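Putative prolyl-tRNA synthetase (Leishmania major, PDB 5XIL) probably joins L-proline to its cognate tRNA at the expense of ATP, as a class II aminoacyl-tRNA synthetase of protein synthesis. Local coordinates at residues A[483-489]-A[501-505]. Residues are numbered along the deposited sequence; the frame is centred on the assembly and turned at random.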
# COMPACT_ATOMS: atom_id res chain seq x y z
N GLN A 483 28.83 -13.19 -16.86
CA GLN A 483 29.72 -14.32 -16.89
C GLN A 483 31.18 -13.91 -16.69
O GLN A 483 31.53 -12.81 -17.01
CB GLN A 483 29.61 -15.03 -18.24
CG GLN A 483 28.30 -15.70 -18.48
CD GLN A 483 28.24 -17.05 -17.86
OE1 GLN A 483 29.05 -17.92 -18.15
NE2 GLN A 483 27.23 -17.29 -17.02
N PRO A 484 31.99 -14.76 -16.10
CA PRO A 484 33.46 -14.55 -16.02
C PRO A 484 34.08 -14.20 -17.36
O PRO A 484 33.62 -14.66 -18.39
CB PRO A 484 33.98 -15.94 -15.64
CG PRO A 484 32.86 -16.58 -14.94
CD PRO A 484 31.59 -16.07 -15.57
N GLU A 485 35.16 -13.43 -17.35
CA GLU A 485 36.00 -13.30 -18.54
C GLU A 485 36.55 -14.65 -18.98
O GLU A 485 36.53 -14.94 -20.18
CB GLU A 485 37.17 -12.35 -18.27
CG GLU A 485 36.70 -10.91 -18.18
CD GLU A 485 36.76 -10.21 -19.52
OE1 GLU A 485 36.31 -10.81 -20.55
OE2 GLU A 485 37.28 -9.05 -19.53
N GLU A 486 37.03 -15.47 -18.05
CA GLU A 486 37.56 -16.79 -18.45
C GLU A 486 36.49 -17.59 -19.25
O GLU A 486 35.40 -17.91 -18.69
CB GLU A 486 37.98 -17.60 -17.24
CG GLU A 486 38.68 -18.91 -17.54
CD GLU A 486 39.06 -19.68 -16.32
OE1 GLU A 486 39.82 -20.66 -16.48
OE2 GLU A 486 38.60 -19.33 -15.21
N PRO A 487 36.79 -17.94 -20.54
CA PRO A 487 35.82 -18.70 -21.37
C PRO A 487 35.50 -20.04 -20.79
O PRO A 487 36.41 -20.80 -20.40
CB PRO A 487 36.55 -18.86 -22.73
CG PRO A 487 37.49 -17.68 -22.76
CD PRO A 487 37.97 -17.52 -21.34
N ALA A 488 34.22 -20.40 -20.74
CA ALA A 488 33.84 -21.73 -20.26
C ALA A 488 34.35 -22.90 -21.13
O ALA A 488 34.72 -23.97 -20.63
CB ALA A 488 32.32 -21.80 -20.18
N GLU A 489 34.36 -22.64 -22.43
CA GLU A 489 34.78 -23.55 -23.52
C GLU A 489 36.15 -24.16 -23.34
O GLU A 489 36.41 -25.26 -23.82
CB GLU A 489 34.78 -22.78 -24.87
CG GLU A 489 33.45 -22.13 -25.18
CD GLU A 489 33.26 -20.74 -24.54
OE1 GLU A 489 34.23 -20.15 -24.03
OE2 GLU A 489 32.13 -20.23 -24.54
N PRO A 501 32.98 -30.30 -23.72
CA PRO A 501 33.29 -28.91 -23.48
C PRO A 501 32.08 -28.18 -22.87
O PRO A 501 30.92 -28.38 -23.27
CB PRO A 501 33.64 -28.33 -24.88
CG PRO A 501 33.70 -29.52 -25.78
CD PRO A 501 32.93 -30.62 -25.16
N ALA A 502 32.35 -27.39 -21.84
CA ALA A 502 31.34 -26.52 -21.26
C ALA A 502 30.94 -25.42 -22.25
O ALA A 502 31.76 -24.94 -23.09
CB ALA A 502 31.89 -25.89 -19.99
N THR A 503 29.72 -24.95 -22.12
CA THR A 503 29.24 -23.80 -22.85
C THR A 503 28.95 -22.58 -22.03
O THR A 503 28.76 -21.50 -22.59
CB THR A 503 27.94 -24.17 -23.62
OG1 THR A 503 26.93 -24.59 -22.69
CG2 THR A 503 28.25 -25.35 -24.57
N THR A 504 28.86 -22.72 -20.71
CA THR A 504 28.61 -21.51 -19.88
C THR A 504 29.21 -21.80 -18.50
O THR A 504 29.52 -22.95 -18.21
CB THR A 504 27.10 -21.28 -19.81
OG1 THR A 504 26.80 -20.05 -19.14
CG2 THR A 504 26.39 -22.40 -19.14
N TRP A 505 29.28 -20.78 -17.64
CA TRP A 505 29.48 -21.01 -16.21
C TRP A 505 28.14 -20.98 -15.55
O TRP A 505 27.30 -20.21 -15.96
CB TRP A 505 30.35 -19.91 -15.61
CG TRP A 505 31.76 -19.89 -16.15
CD1 TRP A 505 32.20 -19.28 -17.27
CD2 TRP A 505 32.90 -20.49 -15.55
NE1 TRP A 505 33.56 -19.44 -17.41
CE2 TRP A 505 34.02 -20.18 -16.37
CE3 TRP A 505 33.10 -21.25 -14.42
CZ2 TRP A 505 35.32 -20.60 -16.08
CZ3 TRP A 505 34.35 -21.70 -14.13
CH2 TRP A 505 35.48 -21.36 -14.97
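Q483 uses its side-chain amide to pair with the backbone of W505 much as a neighbouring strand would. OE1 of Q483 takes the N-H of W505 at 2.9 Å, in the carbonyl plane and on a lone pair, while NE2 of Q483 gives to O of W505 at 3.1 Å; both bonds are nearly straight. Glutamine suits the place because one flat group offers acceptor and donor together, and its chain, bent at chi2 (-83°), turns the amide onto the strand. NE2 also bonds to O of P480, which further fixes the flip of the amide. P484 then points CG at one face of the W505 indole, 3.7 Å from the centroid of the five-membered ring and almost on its normal, a CH-pi contact for which the compact, rigid proline is well shaped. E486 contributes twice. Its backbone O accepts the indole N-H at 2.7 Å from NE1 of W505, in a somewhat bent bond tilted from the ring plane, which satisfies the only polar atom of this buried ring. Its side chain, CG anti to the backbone N (chi1 -173°) and extended beyond, crosses the indole at about a right angle, its carboxylate turned 46° from the ring plane, with OE2 3.6 Å from CZ2 of W505. That carboxylate is salt-bridged to R416, which itself makes a cation-pi contact with W505, and is hydrogen-bonded to H491. Small A488 brings CB within 3.5 Å of C of T504, fitting closely against the backbone and reaching the indole off-centre. Beyond it, CA of E489 makes a C-H...O contact with O of A502. T503 and T504, both opposite W437, form a classic beta bulge where strand 504-509 begins. The A502-T503 end borders the zinc site of C438, C443 and C493 in the C-terminal domain of prolyl-tRNA synthetase.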